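Local coordinates for protein ribonuclease VapC (Haemophilus influenzae, PDB 6NKL) that probably acts as the toxin of a toxin-antitoxin pair, a magnesium-dependent ribonuclease of the PIN-domain family, at residues 10-15 / 114-119; 35-40 / 103-108; 39-44 / 68-73; 49-52 / 56-59. All coordinates share one frame; numbering follows the deposited sequence.

Contact 1 (10-15 / 114-119)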
loop_
_atom_site.group_PDB
_atom_site.type_symbol
_atom_site.label_atom_id
_atom_site.label_comp_id
_atom_site.label_asym_id
_atom_site.label_seq_id
_atom_site.Cartn_x
_atom_site.Cartn_y
_atom_site.Cartn_z
ATOM N N ILE B 10 -2.886 -3.786 -17.416
ATOM C CA ILE B 10 -3.864 -4.868 -17.338
ATOM C C ILE B 10 -5.225 -4.423 -17.871
ATOM O O ILE B 10 -5.904 -5.176 -18.575
ATOM C CB ILE B 10 -3.966 -5.363 -15.896
ATOM C CG1 ILE B 10 -2.623 -5.996 -15.527
ATOM C CG2 ILE B 10 -5.155 -6.300 -15.736
ATOM C CD1 ILE B 10 -2.601 -6.635 -14.201
ATOM N N ILE B 11 -5.670 -3.236 -17.483
ATOM C CA ILE B 11 -6.898 -2.665 -18.027
ATOM C C ILE B 11 -6.797 -2.556 -19.543
ATOM O O ILE B 11 -7.697 -2.967 -20.282
ATOM C CB ILE B 11 -7.148 -1.285 -17.400
ATOM C CG1 ILE B 11 -7.573 -1.414 -15.948
ATOM C CG2 ILE B 11 -8.178 -0.509 -18.190
ATOM C CD1 ILE B 11 -7.290 -0.163 -15.177
ATOM N N TYR B 12 -5.698 -1.987 -20.023
ATOM C CA TYR B 12 -5.482 -1.892 -21.463
ATOM C C TYR B 12 -5.637 -3.244 -22.135
ATOM O O TYR B 12 -6.256 -3.357 -23.195
ATOM C CB TYR B 12 -4.091 -1.340 -21.739
ATOM C CG TYR B 12 -3.814 -1.106 -23.204
ATOM C CD1 TYR B 12 -4.221 0.063 -23.828
ATOM C CD2 TYR B 12 -3.146 -2.043 -23.956
ATOM C CE1 TYR B 12 -3.957 0.292 -25.138
ATOM C CE2 TYR B 12 -2.875 -1.818 -25.274
ATOM C CZ TYR B 12 -3.284 -0.652 -25.866
ATOM O OH TYR B 12 -3.011 -0.426 -27.196
ATOM N N LEU B 13 -5.088 -4.284 -21.528
ATOM C CA LEU B 13 -5.102 -5.596 -22.161
ATOM C C LEU B 13 -6.477 -6.235 -22.117
ATOM O O LEU B 13 -6.760 -7.116 -22.923
ATOM C CB LEU B 13 -4.063 -6.502 -21.493
ATOM C CG LEU B 13 -2.658 -6.152 -21.937
ATOM C CD1 LEU B 13 -1.692 -6.888 -21.091
ATOM C CD2 LEU B 13 -2.501 -6.507 -23.399
ATOM N N MET B 14 -7.339 -5.807 -21.200
ATOM C CA MET B 14 -8.707 -6.296 -21.217
ATOM C C MET B 14 -9.489 -5.692 -22.367
ATOM O O MET B 14 -10.455 -6.299 -22.823
ATOM C CB MET B 14 -9.418 -5.957 -19.911
ATOM C CG MET B 14 -8.832 -6.623 -18.706
ATOM S SD MET B 14 -9.526 -6.017 -17.157
ATOM C CE MET B 14 -8.567 -7.081 -16.045
ATOM N N LYS B 15 -9.112 -4.483 -22.802
ATOM C CA LYS B 15 -9.800 -3.749 -23.856
ATOM C C LYS B 15 -9.147 -3.884 -25.236
ATOM O O LYS B 15 -9.733 -3.417 -26.214
ATOM C CB LYS B 15 -9.855 -2.235 -23.545
ATOM C CG LYS B 15 -10.274 -1.781 -22.159
ATOM C CD LYS B 15 -10.511 -0.248 -22.137
ATOM C CE LYS B 15 -10.272 0.373 -20.752
ATOM N NZ LYS B 15 -11.221 1.466 -20.319
ATOM N N ILE B 114 5.920 -2.512 -15.920
ATOM C CA ILE B 114 5.274 -2.418 -17.225
ATOM C C ILE B 114 3.979 -1.633 -17.085
ATOM O O ILE B 114 3.103 -2.006 -16.298
ATOM C CB ILE B 114 4.964 -3.801 -17.810
ATOM C CG1 ILE B 114 6.205 -4.683 -17.900
ATOM C CG2 ILE B 114 4.390 -3.629 -19.204
ATOM C CD1 ILE B 114 7.391 -4.006 -18.514
ATOM N N THR B 115 3.825 -0.587 -17.890
ATOM C CA THR B 115 2.739 0.350 -17.693
ATOM C C THR B 115 2.125 0.716 -19.050
ATOM O O THR B 115 2.545 0.234 -20.107
ATOM C CB THR B 115 3.251 1.575 -16.931
ATOM O OG1 THR B 115 2.171 2.460 -16.657
ATOM C CG2 THR B 115 4.244 2.274 -17.753
ATOM N N HIS B 116 1.070 1.522 -18.997
ATOM C CA HIS B 116 0.469 2.139 -20.175
ATOM C C HIS B 116 0.091 3.548 -19.771
ATOM O O HIS B 116 -0.709 3.731 -18.845
ATOM C CB HIS B 116 -0.777 1.396 -20.656
ATOM C CG HIS B 116 -1.573 2.151 -21.685
ATOM N ND1 HIS B 116 -1.123 2.350 -22.976
ATOM C CD2 HIS B 116 -2.776 2.765 -21.610
ATOM C CE1 HIS B 116 -2.022 3.042 -23.653
ATOM N NE2 HIS B 116 -3.039 3.298 -22.850
ATOM N N ASN B 117 0.702 4.527 -20.415
ATOM C CA ASN B 117 0.258 5.908 -20.308
ATOM C C ASN B 117 0.299 6.419 -18.861
ATOM O O ASN B 117 -0.656 7.008 -18.349
ATOM C CB ASN B 117 -1.141 6.033 -20.909
ATOM C CG ASN B 117 -1.457 7.433 -21.374
ATOM O OD1 ASN B 117 -0.573 8.297 -21.451
ATOM N ND2 ASN B 117 -2.729 7.669 -21.695
ATOM N N VAL B 118 1.430 6.197 -18.197
ATOM C CA VAL B 118 1.706 6.826 -16.909
ATOM C C VAL B 118 3.078 7.479 -17.010
ATOM O O VAL B 118 4.059 6.989 -16.445
ATOM C CB VAL B 118 1.645 5.811 -15.752
ATOM C CG1 VAL B 118 2.010 6.452 -14.470
ATOM C CG2 VAL B 118 0.240 5.214 -15.638
ATOM N N LYS B 119 3.169 8.576 -17.752
ATOM C CA LYS B 119 4.448 9.259 -17.900
ATOM C C LYS B 119 4.957 9.815 -16.571
ATOM O O LYS B 119 6.169 10.019 -16.421
ATOM C CB LYS B 119 4.306 10.375 -18.951
ATOM C CG LYS B 119 4.820 10.003 -20.345
#
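Tyr12 and His116 meet through their rings, and this one pair makes the whole contact. The two side chains cross at about a right angle. Their rings are turned 35° against each other, with centroids 4.4 Å apart. The planes are tilted, an oblique aromatic pair. The CD1–CE1 side of the tyrosine does the touching. CD1 of Tyr12 sits over the centre of the imidazole, 3.6 Å above its plane. Its closest atom there is NE2 of His116, at 3.6 Å from CD1 of Tyr12. CE1 of Tyr12 lies 3.7 Å from CE1 of His116. The opposite face of the imidazole carries CB of Asn117, shifted toward the rim, so the histidine ring is held between two groups.

Both residues direct CB toward the other segment. In Tyr12, CG is anti to the backbone N (chi1 -176°), and this carries the ring out from the helix to the imidazole. A hydrogen bond between ND1 of His116 and OG1 of Thr133, a residue that Tyr12 also touches, helps to fix the rotation of the imidazole. No hydrogen bond crosses between the segments themselves.

The neighbouring Thr115 bonds through OG1 to Asp6, a predicted magnesium ligand. The pair thus joins helix 7-15 to the loop after strand 112-115, which lies between strands 2-5 and 128-131, near the probable metal site of the PIN domain.

Contact 2 (35-40 / 103-108)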
loop_
_atom_site.group_PDB
_atom_site.type_symbol
_atom_site.label_atom_id
_atom_site.label_comp_id
_atom_site.label_asym_id
_atom_site.label_seq_id
_atom_site.Cartn_x
_atom_site.Cartn_y
_atom_site.Cartn_z
ATOM N N VAL B 35 4.588 -10.722 -12.979
ATOM C CA VAL B 35 3.925 -10.633 -11.689
ATOM C C VAL B 35 3.101 -9.358 -11.672
ATOM O O VAL B 35 3.245 -8.491 -12.534
ATOM C CB VAL B 35 4.923 -10.595 -10.501
ATOM C CG1 VAL B 35 5.653 -11.900 -10.422
ATOM C CG2 VAL B 35 5.859 -9.398 -10.648
ATOM N N MET B 36 2.311 -9.213 -10.604
ATOM C CA MET B 36 1.577 -7.993 -10.324
ATOM C C MET B 36 1.719 -7.701 -8.849
ATOM O O MET B 36 1.926 -8.608 -8.048
ATOM C CB MET B 36 0.088 -8.106 -10.697
ATOM C CG MET B 36 -0.711 -8.985 -9.811
ATOM S SD MET B 36 -2.456 -8.943 -10.258
ATOM C CE MET B 36 -2.446 -9.877 -11.753
ATOM N N SER B 37 1.644 -6.424 -8.501
ATOM C CA SER B 37 1.660 -6.048 -7.095
ATOM C C SER B 37 0.320 -6.405 -6.459
ATOM O O SER B 37 -0.726 -6.468 -7.132
ATOM C CB SER B 37 1.977 -4.551 -6.949
ATOM O OG SER B 37 1.760 -4.063 -5.631
ATOM N N PHE B 38 0.368 -6.690 -5.152
ATOM C CA PHE B 38 -0.851 -6.823 -4.351
ATOM C C PHE B 38 -1.768 -5.621 -4.498
ATOM O O PHE B 38 -2.989 -5.756 -4.371
ATOM C CB PHE B 38 -0.511 -7.015 -2.872
ATOM C CG PHE B 38 -0.086 -5.755 -2.178
ATOM C CD1 PHE B 38 1.195 -5.262 -2.336
ATOM C CD2 PHE B 38 -0.967 -5.078 -1.353
ATOM C CE1 PHE B 38 1.590 -4.098 -1.713
ATOM C CE2 PHE B 38 -0.575 -3.924 -0.713
ATOM C CZ PHE B 38 0.696 -3.427 -0.891
ATOM N N ILE B 39 -1.207 -4.435 -4.752
ATOM C CA ILE B 39 -2.029 -3.259 -4.995
ATOM C C ILE B 39 -2.969 -3.528 -6.143
ATOM O O ILE B 39 -4.185 -3.340 -6.038
ATOM C CB ILE B 39 -1.155 -2.028 -5.302
ATOM C CG1 ILE B 39 -0.259 -1.711 -4.092
ATOM C CG2 ILE B 39 -2.036 -0.871 -5.735
ATOM C CD1 ILE B 39 -0.970 -1.061 -2.908
ATOM N N THR B 40 -2.402 -3.976 -7.259
ATOM C CA THR B 40 -3.170 -4.198 -8.472
ATOM C C THR B 40 -4.195 -5.303 -8.251
ATOM O O THR B 40 -5.338 -5.212 -8.710
ATOM C CB THR B 40 -2.218 -4.534 -9.634
ATOM O OG1 THR B 40 -1.380 -3.400 -9.943
ATOM C CG2 THR B 40 -3.006 -4.941 -10.909
ATOM N N ALA B 103 4.909 1.434 -7.940
ATOM C CA ALA B 103 6.272 1.792 -8.327
ATOM C C ALA B 103 7.270 1.373 -7.256
ATOM O O ALA B 103 8.321 0.786 -7.555
ATOM C CB ALA B 103 6.361 3.297 -8.600
ATOM N N CYS B 104 6.957 1.665 -5.992
ATOM C CA CYS B 104 7.874 1.313 -4.919
ATOM C C CYS B 104 7.979 -0.196 -4.769
ATOM O O CYS B 104 9.039 -0.707 -4.397
ATOM C CB CYS B 104 7.417 1.954 -3.603
ATOM S SG CYS B 104 7.551 3.750 -3.683
ATOM N N HIS B 105 6.889 -0.925 -5.021
ATOM C CA HIS B 105 6.989 -2.381 -5.047
ATOM C C HIS B 105 8.013 -2.838 -6.078
ATOM O O HIS B 105 8.914 -3.632 -5.774
ATOM C CB HIS B 105 5.651 -2.993 -5.344
ATOM C CG HIS B 105 5.500 -4.379 -4.812
ATOM N ND1 HIS B 105 4.267 -4.977 -4.641
ATOM C CD2 HIS B 105 6.422 -5.292 -4.422
ATOM C CE1 HIS B 105 4.438 -6.186 -4.130
ATOM N NE2 HIS B 105 5.733 -6.410 -4.009
ATOM N N ALA B 106 7.898 -2.338 -7.306
ATOM C CA ALA B 106 8.899 -2.663 -8.316
ATOM C C ALA B 106 10.305 -2.274 -7.851
ATOM O O ALA B 106 11.245 -3.059 -7.995
ATOM C CB ALA B 106 8.560 -1.970 -9.634
ATOM N N LEU B 107 10.469 -1.081 -7.268
ATOM C CA LEU B 107 11.788 -0.706 -6.743
ATOM C C LEU B 107 12.286 -1.729 -5.733
ATOM O O LEU B 107 13.454 -2.118 -5.747
ATOM C CB LEU B 107 11.742 0.670 -6.086
ATOM C CG LEU B 107 11.641 1.862 -7.024
ATOM C CD1 LEU B 107 11.434 3.067 -6.177
ATOM C CD2 LEU B 107 12.927 2.013 -7.855
ATOM N N SER B 108 11.405 -2.196 -4.861
ATOM C CA SER B 108 11.822 -3.090 -3.796
ATOM C C SER B 108 12.243 -4.447 -4.321
ATOM O O SER B 108 12.928 -5.184 -3.615
ATOM C CB SER B 108 10.686 -3.297 -2.785
ATOM O OG SER B 108 9.669 -4.105 -3.368
#
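Ser37 and His105 meet at the start of helix 38-49, where Ser37 is the N-cap. The contact joins the end of a strand of the parallel PIN-domain sheet to helix 97-109, which packs on that sheet. OG of Ser37 has two partners. It accepts the capping bond from N of Ile39 at 3.1 Å, with an N-H...O angle of 158°. It also shares a hydrogen bond with ND1 of His105, 2.8 Å from OG of Ser37, in which either side could be the donor. The hydroxyl lies in the plane of the imidazole, at its edge. One buried hydroxyl therefore ties the helix start to a second helix.

His105 has CG anti to its own main-chain nitrogen, with chi1 at -154°. This extends the ring from helix 97-109 toward the cap. Phe38 takes the rarer setting for a helical residue, with CG between the backbone N and the carbonyl carbon (chi1 76°). This brings the CD1 edge of the ring near the histidine. CE1 of His105 reaches that edge in the plane of the phenyl ring, 3.8 Å from CD1 of Phe38. The rings are oblique to each other. CG1 of Ile39 lies over one phenyl face, and Trp101 of the second subunit meets Phe38 edge-to-face.

Farther along the histidine's own helix, OG of Ser108 donates to the carbonyl O of His105 at 2.6 Å.

Contact 3 (39-44 / 68-73)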
loop_
_atom_site.group_PDB
_atom_site.type_symbol
_atom_site.label_atom_id
_atom_site.label_comp_id
_atom_site.label_asym_id
_atom_site.label_seq_id
_atom_site.Cartn_x
_atom_site.Cartn_y
_atom_site.Cartn_z
ATOM N N ILE B 39 -1.207 -4.435 -4.752
ATOM C CA ILE B 39 -2.029 -3.259 -4.995
ATOM C C ILE B 39 -2.969 -3.528 -6.143
ATOM O O ILE B 39 -4.185 -3.340 -6.038
ATOM C CB ILE B 39 -1.155 -2.028 -5.302
ATOM C CG1 ILE B 39 -0.259 -1.711 -4.092
ATOM C CG2 ILE B 39 -2.036 -0.871 -5.735
ATOM C CD1 ILE B 39 -0.970 -1.061 -2.908
ATOM N N THR B 40 -2.402 -3.976 -7.259
ATOM C CA THR B 40 -3.170 -4.198 -8.472
ATOM C C THR B 40 -4.195 -5.303 -8.251
ATOM O O THR B 40 -5.338 -5.212 -8.710
ATOM C CB THR B 40 -2.218 -4.534 -9.634
ATOM O OG1 THR B 40 -1.380 -3.400 -9.943
ATOM C CG2 THR B 40 -3.006 -4.941 -10.909
ATOM N N TYR B 41 -3.812 -6.344 -7.520
ATOM C CA TYR B 41 -4.746 -7.430 -7.249
ATOM C C TYR B 41 -5.938 -6.915 -6.446
ATOM O O TYR B 41 -7.080 -7.310 -6.678
ATOM C CB TYR B 41 -3.994 -8.537 -6.509
ATOM C CG TYR B 41 -4.784 -9.741 -6.070
ATOM C CD1 TYR B 41 -5.515 -10.470 -6.976
ATOM C CD2 TYR B 41 -4.730 -10.194 -4.740
ATOM C CE1 TYR B 41 -6.194 -11.595 -6.606
ATOM C CE2 TYR B 41 -5.435 -11.313 -4.340
ATOM C CZ TYR B 41 -6.155 -12.025 -5.297
ATOM O OH TYR B 41 -6.861 -13.153 -4.969
ATOM N N ALA B 42 -5.686 -6.024 -5.505
ATOM C CA ALA B 42 -6.775 -5.434 -4.736
ATOM C C ALA B 42 -7.696 -4.623 -5.645
ATOM O O ALA B 42 -8.923 -4.661 -5.494
ATOM C CB ALA B 42 -6.187 -4.584 -3.596
ATOM N N GLU B 43 -7.133 -3.895 -6.611
ATOM C CA GLU B 43 -7.987 -3.158 -7.550
ATOM C C GLU B 43 -8.799 -4.121 -8.408
ATOM O O GLU B 43 -9.990 -3.884 -8.674
ATOM C CB GLU B 43 -7.148 -2.218 -8.431
ATOM C CG GLU B 43 -6.464 -1.075 -7.641
ATOM C CD GLU B 43 -5.768 -0.061 -8.535
ATOM O OE1 GLU B 43 -4.533 -0.163 -8.709
ATOM O OE2 GLU B 43 -6.472 0.806 -9.096
ATOM N N LEU B 44 -8.193 -5.236 -8.813
ATOM C CA LEU B 44 -8.963 -6.261 -9.505
ATOM C C LEU B 44 -10.135 -6.743 -8.653
ATOM O O LEU B 44 -11.269 -6.832 -9.140
ATOM C CB LEU B 44 -8.062 -7.422 -9.898
ATOM C CG LEU B 44 -7.020 -7.096 -10.980
ATOM C CD1 LEU B 44 -6.211 -8.331 -11.309
ATOM C CD2 LEU B 44 -7.686 -6.547 -12.209
ATOM N N VAL B 68 0.139 -14.576 -13.791
ATOM C CA VAL B 68 0.745 -13.332 -13.330
ATOM C C VAL B 68 0.581 -13.305 -11.809
ATOM O O VAL B 68 -0.428 -12.821 -11.294
ATOM C CB VAL B 68 0.116 -12.138 -14.036
ATOM C CG1 VAL B 68 0.804 -10.852 -13.661
ATOM C CG2 VAL B 68 0.183 -12.358 -15.555
ATOM N N ASN B 69 1.565 -13.876 -11.091
ATOM C CA ASN B 69 1.443 -14.074 -9.661
ATOM C C ASN B 69 1.450 -12.740 -8.929
ATOM O O ASN B 69 2.154 -11.800 -9.305
ATOM C CB ASN B 69 2.586 -14.909 -9.105
ATOM C CG ASN B 69 2.638 -16.318 -9.649
ATOM O OD1 ASN B 69 3.687 -16.949 -9.563
ATOM N ND2 ASN B 69 1.513 -16.846 -10.140
ATOM N N VAL B 70 0.690 -12.695 -7.850
ATOM C CA VAL B 70 0.668 -11.554 -6.951
ATOM C C VAL B 70 1.806 -11.653 -5.963
ATOM O O VAL B 70 1.959 -12.678 -5.294
ATOM C CB VAL B 70 -0.661 -11.493 -6.198
ATOM C CG1 VAL B 70 -0.674 -10.261 -5.322
ATOM C CG2 VAL B 70 -1.784 -11.545 -7.187
ATOM N N LEU B 71 2.509 -10.541 -5.768
ATOM C CA LEU B 71 3.574 -10.442 -4.782
ATOM C C LEU B 71 3.176 -9.505 -3.641
ATOM O O LEU B 71 2.462 -8.505 -3.839
ATOM C CB LEU B 71 4.865 -9.947 -5.440
ATOM C CG LEU B 71 5.496 -10.798 -6.534
ATOM C CD1 LEU B 71 6.840 -10.225 -6.908
ATOM C CD2 LEU B 71 5.663 -12.228 -6.101
ATOM N N TYR B 72 3.668 -9.824 -2.447
ATOM C CA TYR B 72 3.287 -9.116 -1.231
ATOM C C TYR B 72 4.494 -8.432 -0.616
ATOM O O TYR B 72 5.630 -8.848 -0.845
ATOM C CB TYR B 72 2.634 -10.087 -0.244
ATOM C CG TYR B 72 1.331 -10.547 -0.830
ATOM C CD1 TYR B 72 0.165 -9.862 -0.569
ATOM C CD2 TYR B 72 1.286 -11.616 -1.745
ATOM C CE1 TYR B 72 -1.043 -10.239 -1.157
ATOM C CE2 TYR B 72 0.088 -12.023 -2.321
ATOM C CZ TYR B 72 -1.077 -11.329 -2.026
ATOM O OH TYR B 72 -2.260 -11.721 -2.599
ATOM N N PRO B 73 4.288 -7.347 0.115
ATOM C CA PRO B 73 5.410 -6.468 0.436
ATOM C C PRO B 73 6.288 -7.034 1.528
ATOM O O PRO B 73 5.894 -7.922 2.282
ATOM C CB PRO B 73 4.727 -5.192 0.912
ATOM C CG PRO B 73 3.457 -5.645 1.475
ATOM C CD PRO B 73 3.007 -6.788 0.600
#
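Tyr41 and Val70 form the close part of this contact. A methyl of the valine, CG2, lies over one face of the tyrosine ring, 3.6 Å above the plane and shifted toward the rim. It approaches the root of the ring: CG2 of Val70 is 3.7 Å from CG of Tyr41. CG2 of Val70 is 4.0 Å from the centroid of the Tyr41 ring, 26° off the ring normal, which makes this a CH-pi contact. The other methyl, CG1 of Val70, rests alongside CB of Tyr41 at 3.9 Å. The tyrosine lies across the valine, nearly perpendicular to it. With chi1 at 177° its ring extends opposite the main-chain nitrogen, away from the helix.

The looser part is made by Tyr72. Only OH of Tyr72 comes near, 3.6 Å from CD2 of Tyr41. It comes obliquely to the ring, and Glu75 of the second subunit packs on Tyr72. No hydrogen bond links the two segments here, and all three touching residues keep some exposure.

Helix 38-49 leans here on strand 69-71, which is outermost in the parallel sheet within the chain. Helix 54-67 lies beside both, with Ile61 and Thr65 touching Tyr41 and Thr65 also touching Val70. Cys78 of the second subunit packs on Tyr41. The contact therefore sits where strand 69-71, helix 38-49, helix 54-67 and the second subunit come together.

Contact 4 (49-52 / 56-59)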
loop_
_atom_site.group_PDB
_atom_site.type_symbol
_atom_site.label_atom_id
_atom_site.label_comp_id
_atom_site.label_asym_id
_atom_site.label_seq_id
_atom_site.Cartn_x
_atom_site.Cartn_y
_atom_site.Cartn_z
ATOM N N PHE B 49 -16.285 -6.766 -7.299
ATOM C CA PHE B 49 -17.415 -6.324 -6.479
ATOM C C PHE B 49 -18.253 -5.278 -7.177
ATOM O O PHE B 49 -19.448 -5.172 -6.900
ATOM C CB PHE B 49 -16.957 -5.728 -5.148
ATOM C CG PHE B 49 -16.633 -6.745 -4.129
ATOM C CD1 PHE B 49 -17.616 -7.264 -3.328
ATOM C CD2 PHE B 49 -15.343 -7.192 -3.974
ATOM C CE1 PHE B 49 -17.324 -8.224 -2.397
ATOM C CE2 PHE B 49 -15.044 -8.149 -3.037
ATOM C CZ PHE B 49 -16.038 -8.661 -2.246
ATOM N N GLY B 50 -17.642 -4.451 -8.014
ATOM C CA GLY B 50 -18.401 -3.494 -8.786
ATOM C C GLY B 50 -18.929 -4.009 -10.114
ATOM O O GLY B 50 -19.440 -3.212 -10.907
ATOM N N SER B 51 -18.810 -5.307 -10.391
ATOM C CA SER B 51 -19.196 -5.877 -11.671
ATOM C C SER B 51 -20.546 -6.603 -11.601
ATOM O O SER B 51 -21.007 -7.011 -10.535
ATOM C CB SER B 51 -18.119 -6.857 -12.149
ATOM O OG SER B 51 -18.187 -8.062 -11.418
ATOM N N GLN B 52 -21.148 -6.814 -12.781
ATOM C CA GLN B 52 -22.460 -7.454 -12.846
ATOM C C GLN B 52 -22.397 -8.877 -12.321
ATOM O O GLN B 52 -23.260 -9.301 -11.546
ATOM C CB GLN B 52 -22.986 -7.451 -14.283
ATOM N N GLN B 56 -18.119 -14.596 -11.989
ATOM C CA GLN B 56 -17.331 -14.699 -13.207
ATOM C C GLN B 56 -16.089 -13.820 -13.105
ATOM O O GLN B 56 -14.986 -14.256 -13.443
ATOM C CB GLN B 56 -18.182 -14.347 -14.439
ATOM N N SER B 57 -16.235 -12.596 -12.605
ATOM C CA SER B 57 -15.077 -11.724 -12.456
ATOM C C SER B 57 -13.993 -12.369 -11.598
ATOM O O SER B 57 -12.812 -12.352 -11.957
ATOM C CB SER B 57 -15.520 -10.398 -11.867
ATOM O OG SER B 57 -16.446 -9.797 -12.738
ATOM N N ILE B 58 -14.379 -12.966 -10.476
ATOM C CA ILE B 58 -13.415 -13.632 -9.604
ATOM C C ILE B 58 -12.772 -14.815 -10.319
ATOM O O ILE B 58 -11.596 -15.141 -10.101
ATOM C CB ILE B 58 -14.115 -14.071 -8.305
ATOM C CG1 ILE B 58 -14.450 -12.873 -7.439
ATOM C CG2 ILE B 58 -13.263 -15.054 -7.529
ATOM C CD1 ILE B 58 -13.252 -12.233 -6.780
ATOM N N ARG B 59 -13.535 -15.505 -11.157
ATOM C CA ARG B 59 -12.960 -16.627 -11.889
ATOM C C ARG B 59 -11.898 -16.133 -12.865
ATOM O O ARG B 59 -10.808 -16.703 -12.960
ATOM C CB ARG B 59 -14.056 -17.407 -12.631
#
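No flat group lies between Ser51 and Ser57, so neither ring faces nor ring edges shape this contact. The nearby Phe49 ring turns to Tyr54 instead, with the two ring planes at about 50°, and Asn86 of the second subunit packs on it. Across the segments two hydroxyls meet. OG of Ser51 is 2.8 Å from OG of Ser57. Behind the oxygens, CB of Ser51 comes within 3.4 Å of OG of Ser57. Both CB atoms point toward the other segment. In Ser57, OG is anti to the carbonyl carbon and beside the backbone N (chi1 -61°), which aims it at the loop.

Each hydroxyl is also bonded to the main chain nearby. OG of Ser51 is hydrogen-bonded to the carbonyl of Ala48, near the end of helix 38-49. OG of Ser57 is hydrogen-bonded to the carbonyl of Asn53, one turn back. The contact closes the short connection between helices 38-49 and 54-67, in which Gly50 is the first residue to leave helical geometry. A chain of another protein, probably the antitoxin, packs on both serines. The contact is polar and small, tied to the main chain on both sides: each hydroxyl has a backbone carbonyl as a partner.

Overall arrangement
Contact 2 is the buried one. Contacts 1 and 3 lie at the surface, and contact 4 is partly buried, far from the chain centre. Contacts 2 and 3 share Ile39 and Thr40 of helix 38-49 and use neighbouring strands, 33-37 and 69-71. Contact 1 meets both through Ile10, whose CD1 packs 3.7 Å from CG2 of Thr40, and Met14 meets Leu44 of contact 3. Contact 4 touches none of the others, though its helix 54-67 leads into strand 69-71. The buried contact combines a hydroxyl-imidazole hydrogen bond with an aromatic pair. Contacts 1 and 3 use rings without a hydrogen bond between segments, and contact 4 uses serines. Contacts 2, 3 and 4 also touch the second subunit.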